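Local atomic coordinates of ribulose-1,5-bisphosphate carboxylase/oxygenase large subunit (Rhodopseudomonas palustris, PDB entry 3QFW), a protein that is a Rubisco-like protein, related to ribulose-bisphosphate carboxylase, that probably binds magnesium, though its own reaction is uncertain. Residues V57-L60 / Q61-R64; N238-A241 / I242-A246; A291-T294 / A295-L298. All coordinates share one frame; numbering follows the deposited sequence.

Contact 1: V57-L60 / Q61-R64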
loop_
_atom_site.group_PDB
_atom_site.type_symbol
_atom_site.label_atom_id
_atom_site.label_comp_id
_atom_site.label_asym_id
_atom_site.label_seq_id
_atom_site.Cartn_x
_atom_site.Cartn_y
_atom_site.Cartn_z
ATOM N N VAL B 57 -7.935 -1.225 -27.680
ATOM C CA VAL B 57 -7.258 0.050 -27.518
ATOM C C VAL B 57 -8.127 1.166 -28.090
ATOM O O VAL B 57 -8.489 1.142 -29.268
ATOM C CB VAL B 57 -5.889 0.054 -28.221
ATOM C CG1 VAL B 57 -5.153 1.345 -27.926
ATOM C CG2 VAL B 57 -5.063 -1.148 -27.788
ATOM N N ALA B 58 -8.467 2.141 -27.256
ATOM C CA ALA B 58 -9.307 3.245 -27.693
ATOM C C ALA B 58 -8.682 4.587 -27.351
ATOM O O ALA B 58 -7.939 4.709 -26.373
ATOM C CB ALA B 58 -10.697 3.133 -27.077
ATOM N N GLU B 59 -8.983 5.596 -28.162
ATOM C CA GLU B 59 -8.513 6.944 -27.883
ATOM C C GLU B 59 -9.519 7.697 -27.041
ATOM O O GLU B 59 -10.669 7.890 -27.444
ATOM C CB GLU B 59 -8.217 7.718 -29.169
ATOM C CG GLU B 59 -7.859 9.179 -28.919
ATOM C CD GLU B 59 -7.290 9.876 -30.143
ATOM O OE1 GLU B 59 -6.661 9.196 -30.985
ATOM O OE2 GLU B 59 -7.471 11.108 -30.257
ATOM N N LEU B 60 -9.085 8.111 -25.859
ATOM C CA LEU B 60 -9.904 8.947 -25.001
ATOM C C LEU B 60 -9.795 10.373 -25.504
ATOM O O LEU B 60 -10.789 11.088 -25.630
ATOM C CB LEU B 60 -9.418 8.858 -23.557
ATOM C CG LEU B 60 -9.441 7.453 -22.956
ATOM C CD1 LEU B 60 -8.865 7.464 -21.551
ATOM C CD2 LEU B 60 -10.859 6.908 -22.964
ATOM N N GLN B 61 -8.562 10.768 -25.794
ATOM C CA GLN B 61 -8.251 12.065 -26.371
ATOM C C GLN B 61 -6.835 11.944 -26.904
ATOM O O GLN B 61 -6.143 10.982 -26.584
ATOM C CB GLN B 61 -8.339 13.168 -25.315
ATOM C CG GLN B 61 -7.441 12.968 -24.112
ATOM C CD GLN B 61 -7.549 14.102 -23.112
ATOM O OE1 GLN B 61 -8.594 14.738 -22.993
ATOM N NE2 GLN B 61 -6.465 14.363 -22.390
ATOM N N PRO B 62 -6.396 12.909 -27.725
ATOM C CA PRO B 62 -5.034 12.796 -28.254
ATOM C C PRO B 62 -4.024 12.658 -27.119
ATOM O O PRO B 62 -4.029 13.472 -26.195
ATOM C CB PRO B 62 -4.833 14.120 -29.003
ATOM C CG PRO B 62 -5.878 15.046 -28.451
ATOM C CD PRO B 62 -7.045 14.170 -28.120
ATOM N N GLY B 63 -3.191 11.623 -27.186
ATOM C CA GLY B 63 -2.165 11.391 -26.184
ATOM C C GLY B 63 -2.596 10.480 -25.049
ATOM O O GLY B 63 -1.770 10.035 -24.256
ATOM N N ARG B 64 -3.889 10.193 -24.962
ATOM C CA ARG B 64 -4.389 9.364 -23.871
ATOM C C ARG B 64 -5.315 8.251 -24.351
ATOM O O ARG B 64 -6.317 8.499 -25.027
ATOM C CB ARG B 64 -5.082 10.225 -22.815
ATOM C CG ARG B 64 -5.357 9.490 -21.516
ATOM C CD ARG B 64 -5.925 10.430 -20.458
ATOM N NE ARG B 64 -6.285 9.710 -19.242
ATOM C CZ ARG B 64 -6.493 10.287 -18.062
ATOM N NH1 ARG B 64 -6.371 11.604 -17.933
ATOM N NH2 ARG B 64 -6.821 9.545 -17.011
#

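Contact 2: N238-A241 / I242-A246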
loop_
_atom_site.group_PDB
_atom_site.type_symbol
_atom_site.label_atom_id
_atom_site.label_comp_id
_atom_site.label_asym_id
_atom_site.label_seq_id
_atom_site.Cartn_x
_atom_site.Cartn_y
_atom_site.Cartn_z
ATOM N N ASN B 238 -5.161 -8.187 4.799
ATOM C CA ASN B 238 -5.502 -8.105 6.223
ATOM C C ASN B 238 -6.787 -7.331 6.520
ATOM O O ASN B 238 -7.545 -7.668 7.449
ATOM C CB ASN B 238 -4.323 -7.524 6.986
ATOM C CG ASN B 238 -3.053 -8.259 6.685
ATOM O OD1 ASN B 238 -2.918 -9.443 7.001
ATOM N ND2 ASN B 238 -2.114 -7.577 6.035
ATOM N N PHE B 239 -7.035 -6.289 5.734
ATOM C CA PHE B 239 -8.297 -5.567 5.831
ATOM C C PHE B 239 -9.439 -6.558 5.638
ATOM O O PHE B 239 -10.387 -6.594 6.425
ATOM C CB PHE B 239 -8.376 -4.451 4.788
ATOM C CG PHE B 239 -9.767 -3.840 4.649
ATOM C CD1 PHE B 239 -10.301 -3.059 5.667
ATOM C CD2 PHE B 239 -10.517 -4.044 3.501
ATOM C CE1 PHE B 239 -11.581 -2.489 5.552
ATOM C CE2 PHE B 239 -11.804 -3.483 3.368
ATOM C CZ PHE B 239 -12.333 -2.701 4.396
ATOM N N HIS B 240 -9.324 -7.388 4.606
ATOM C CA HIS B 240 -10.372 -8.363 4.298
ATOM C C HIS B 240 -10.530 -9.371 5.434
ATOM O O HIS B 240 -11.650 -9.751 5.800
ATOM C CB HIS B 240 -10.028 -9.076 2.999
ATOM C CG HIS B 240 -11.123 -9.944 2.465
ATOM N ND1 HIS B 240 -12.423 -9.509 2.331
ATOM C CD2 HIS B 240 -11.102 -11.218 2.009
ATOM C CE1 HIS B 240 -13.159 -10.482 1.821
ATOM N NE2 HIS B 240 -12.379 -11.530 1.616
ATOM N N ALA B 241 -9.402 -9.804 5.993
ATOM C CA ALA B 241 -9.411 -10.725 7.127
ATOM C C ALA B 241 -10.162 -10.143 8.320
ATOM O O ALA B 241 -10.910 -10.856 8.989
ATOM C CB ALA B 241 -7.986 -11.095 7.531
ATOM N N ILE B 242 -9.952 -8.855 8.593
ATOM C CA ILE B 242 -10.651 -8.180 9.688
ATOM C C ILE B 242 -12.143 -8.071 9.398
ATOM O O ILE B 242 -12.972 -8.224 10.299
ATOM C CB ILE B 242 -10.077 -6.773 9.977
ATOM C CG1 ILE B 242 -8.798 -6.884 10.803
ATOM C CG2 ILE B 242 -11.067 -5.929 10.759
ATOM C CD1 ILE B 242 -9.019 -7.396 12.222
ATOM N N VAL B 243 -12.489 -7.796 8.143
ATOM C CA VAL B 243 -13.899 -7.719 7.761
ATOM C C VAL B 243 -14.612 -9.013 8.143
ATOM O O VAL B 243 -15.728 -8.992 8.660
ATOM C CB VAL B 243 -14.058 -7.458 6.246
ATOM C CG1 VAL B 243 -15.478 -7.786 5.771
ATOM C CG2 VAL B 243 -13.687 -6.011 5.913
ATOM N N LYS B 244 -13.952 -10.140 7.897
ATOM C CA LYS B 244 -14.505 -11.451 8.233
ATOM C C LYS B 244 -14.604 -11.729 9.733
ATOM O O LYS B 244 -15.255 -12.693 10.151
ATOM C CB LYS B 244 -13.687 -12.548 7.551
ATOM C CG LYS B 244 -14.034 -12.727 6.088
ATOM C CD LYS B 244 -12.971 -13.526 5.376
ATOM C CE LYS B 244 -13.313 -13.701 3.911
ATOM N NZ LYS B 244 -12.212 -14.388 3.166
ATOM N N GLU B 245 -13.959 -10.890 10.536
ATOM C CA GLU B 245 -13.970 -11.043 11.990
ATOM C C GLU B 245 -14.765 -9.923 12.665
ATOM O O GLU B 245 -14.960 -9.915 13.887
ATOM C CB GLU B 245 -12.526 -11.104 12.516
ATOM C CG GLU B 245 -11.752 -12.330 12.018
ATOM C CD GLU B 245 -10.271 -12.301 12.371
ATOM O OE1 GLU B 245 -9.508 -13.118 11.803
ATOM O OE2 GLU B 245 -9.865 -11.467 13.212
ATOM N N ALA B 246 -15.246 -8.986 11.854
ATOM C CA ALA B 246 -15.916 -7.786 12.352
ATOM C C ALA B 246 -17.202 -8.068 13.151
ATOM O O ALA B 246 -17.531 -7.336 14.081
ATOM C CB ALA B 246 -16.197 -6.821 11.204
HETATM O O HOH W 1 -10.285 -13.444 9.075
#

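Contact 3: A291-T294 / A295-L298. With SO4 (sulfate ion), chain F.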
loop_
_atom_site.group_PDB
_atom_site.type_symbol
_atom_site.label_atom_id
_atom_site.label_comp_id
_atom_site.label_asym_id
_atom_site.label_seq_id
_atom_site.Cartn_x
_atom_site.Cartn_y
_atom_site.Cartn_z
ATOM N N ALA B 291 -7.987 17.264 -4.875
ATOM C CA ALA B 291 -8.160 17.618 -6.281
ATOM C C ALA B 291 -9.077 16.679 -7.073
ATOM O O ALA B 291 -8.990 16.624 -8.301
ATOM C CB ALA B 291 -6.783 17.721 -6.965
ATOM N N TYR B 292 -9.937 15.934 -6.385
ATOM C CA TYR B 292 -10.891 15.067 -7.072
ATOM C C TYR B 292 -11.870 15.901 -7.897
ATOM O O TYR B 292 -12.433 16.884 -7.408
ATOM C CB TYR B 292 -11.698 14.220 -6.088
ATOM C CG TYR B 292 -10.990 13.028 -5.488
ATOM C CD1 TYR B 292 -9.601 12.925 -5.492
ATOM C CD2 TYR B 292 -11.722 11.997 -4.908
ATOM C CE1 TYR B 292 -8.971 11.836 -4.933
ATOM C CE2 TYR B 292 -11.100 10.904 -4.352
ATOM C CZ TYR B 292 -9.722 10.825 -4.364
ATOM O OH TYR B 292 -9.103 9.730 -3.799
ATOM N N SER B 293 -12.080 15.492 -9.140
ATOM C CA SER B 293 -13.069 16.135 -10.001
ATOM C C SER B 293 -14.478 15.731 -9.583
ATOM O O SER B 293 -14.673 14.723 -8.899
ATOM C CB SER B 293 -12.848 15.724 -11.452
ATOM O OG SER B 293 -13.249 14.380 -11.641
ATOM N N THR B 294 -15.468 16.512 -10.005
ATOM C CA THR B 294 -16.842 16.150 -9.727
ATOM C C THR B 294 -17.156 14.817 -10.390
ATOM O O THR B 294 -17.838 13.971 -9.803
ATOM C CB THR B 294 -17.823 17.254 -10.184
ATOM O OG1 THR B 294 -17.597 17.553 -11.566
ATOM C CG2 THR B 294 -17.596 18.508 -9.372
ATOM N N ALA B 295 -16.639 14.621 -11.602
ATOM C CA ALA B 295 -16.830 13.368 -12.324
ATOM C C ALA B 295 -16.372 12.166 -11.500
ATOM O O ALA B 295 -17.092 11.153 -11.388
ATOM C CB ALA B 295 -16.082 13.397 -13.658
ATOM N N SER B 296 -15.168 12.279 -10.942
ATOM C CA SER B 296 -14.608 11.220 -10.118
ATOM C C SER B 296 -15.429 10.971 -8.868
ATOM O O SER B 296 -15.688 9.831 -8.517
ATOM C CB SER B 296 -13.142 11.508 -9.747
ATOM O OG SER B 296 -12.322 11.460 -10.902
ATOM N N CYS B 297 -15.841 12.036 -8.189
ATOM C CA CYS B 297 -16.651 11.866 -6.985
ATOM C C CYS B 297 -17.970 11.162 -7.298
ATOM O O CYS B 297 -18.403 10.277 -6.557
ATOM C CB CYS B 297 -16.903 13.206 -6.291
ATOM S SG CYS B 297 -15.402 13.939 -5.578
ATOM N N LEU B 298 -18.604 11.541 -8.400
ATOM C CA LEU B 298 -19.876 10.901 -8.760
ATOM C C LEU B 298 -19.652 9.425 -9.104
ATOM O O LEU B 298 -20.403 8.559 -8.659
ATOM C CB LEU B 298 -20.560 11.637 -9.911
ATOM C CG LEU B 298 -22.016 11.228 -10.142
ATOM C CD1 LEU B 298 -22.823 11.330 -8.849
ATOM C CD2 LEU B 298 -22.659 12.064 -11.247
HETATM S S SO4 F . -14.400 19.694 -11.956
HETATM O O1 SO4 F . -15.050 20.988 -11.742
HETATM O O2 SO4 F . -12.956 19.912 -12.038
HETATM O O3 SO4 F . -14.884 19.059 -13.182
HETATM O O4 SO4 F . -14.709 18.826 -10.824
HETATM O O HOH W 2 -10.510 13.081 -10.203
#

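Contact 1: V57-L60 / Q61-R64
A classic beta bulge and a type II turn join strand 53-59 to strand 64-71 in a beta hairpin, and L60, Q61 and R64 make its closing contact. L60 and Q61 both face R64 across the hairpin. The carbonyl oxygen of R64 accepts from both of them. L60 N gives the shorter bond, 2.9 Å to R64 O, with an N-H...O angle of 145°. Q61 N lies 3.3 Å from the same R64 O. The turn runs from Q61 to R64 and is closed by R64 N donating to Q61 O at 2.9 Å. G63 takes a positive phi of 92°, a backbone conformation suited to glycine.

Two side-chain contacts flank these backbone bonds. The L60 side chain crosses that of R64 at a slant, and its CD1 branch sits 4.1 Å from R64 CG and equally far from NE. The R64 chain is extended from CG to NE, which carries its guanidinium past the leucine methyl. R64 NH2 also makes a weak hydrogen bond to H13. E59 has CG anti to the backbone N (chi1 174°), and this sends its extended chain along the turn. E59 CG packs 3.4 Å from Q61 O. Its OE2 lies 3.3 Å from P62 N, a nitrogen with no hydrogen to give.

The contact lies on the protein surface. Its polar grip is backbone chemistry: one carbonyl holds two successive N-H groups, while the approach of the E59 carboxylate to the proline nitrogen is not a hydrogen bond.

Contact 2: N238-A241 / I242-A246
A241 O and the E245 carboxylate are joined through one water, which donates to both. The water lies 2.7 Å from A241 O and 2.9 Å from E245 OE1. E245 OE1 also forms a salt bridge with R213, so a charged partner and a water share this oxygen. E245 CG passes 3.5 Å from A241 O, and the extended chain beyond it carries OE1 to the water.

F239 and V243 meet one turn apart on another side of the helix. V243 CG2 sits over one face of the F239 ring, 4.0 Å from the ring centroid and 17° off the normal. This is a CH-pi contact. V243 CG2 lies beside its own backbone N, anti to the carbonyl carbon, which turns this methyl back toward the phenyl ring.

K244 crosses the H240 ring at a slant. K244 CE and NZ each come within 3.3 Å of H240 NE2. The other ring nitrogen, H240 ND1, bonds to the carbonyl of F276, and the ring meets F112 edge-to-face.

N238 ND2 donates to V234 O of its own chain, and N238 OD1 is hydrogen-bonded to L209 N of the second subunit. Backbone bonds from I242 N, V243 N and K244 N run to N238 O, F239 O and H240 O. These i to i+4 bonds are those of an alpha helix, here helix 236-243 of the TIM-barrel catalytic domain at the subunit interface, and a type I turn spans V243 to A246.

Contact 3: A291-T294 / A295-L298
Y292 and C297 meet with the sulfur facing the rim of the tyrosine ring rather than its face. C297 SG lies 5.5 Å from the Y292 ring centroid and 88° off the ring normal, a sulfur-aromatic contact. The closest touch is at the base of the tyrosine, where Y292 CB is 3.7 Å from SG. C297 SG stands beside its own backbone N, and this points it back toward the loop before the helix. The Y292 side chain also packs on A265 and L269 of helix 265-276 and on I93 of the second subunit.

S293 is the N-cap of helix 294-305. Its OG sits between the backbone N and the carbonyl carbon (chi1 73°), from where it bends forward over the first turn. S293 OG accepts from S296 N at 2.9 Å, with an N-H...O angle of 163°. S293 O takes C297 N at 3.0 Å, and T294 O takes L298 N. A water accepts from S293 N and is hydrogen-bonded to S296 OG.

A sulfate, probably from the crystallisation liquor, lies at the start of the helix. T294 N donates to its O4 at 2.6 Å. T294 OG1 makes a weak and unsettled bond, 3.2 Å to the same O4.

The serine hydroxyl takes up the S296 N-H, one of the first-turn amides that a helix cannot pair in its regular i to i+4 pattern. The sulfate takes up the T294 N-H, and the helix dipole would probably favour an anion there.

Overall arrangement
The three contacts follow one another along the chain without touching. Contact 1 lies on the antiparallel sheet of the N-terminal part, at a hairpin end, with its centre about 29 Å from the centre of the chain. Contacts 2 and 3 both fall in the TIM-barrel catalytic region and both touch the second subunit. They lie on opposite sides of the chain centre, with centres about 29 Å apart and nearest atoms about 15 Å apart. Contact 1 is closer to contact 3, about 8 Å between nearest atoms, than to contact 2, about 25 Å. Contact 2 lies on helix 236-243, whereas contact 3, the one with a bound sulfate, is at the start of helix 294-305.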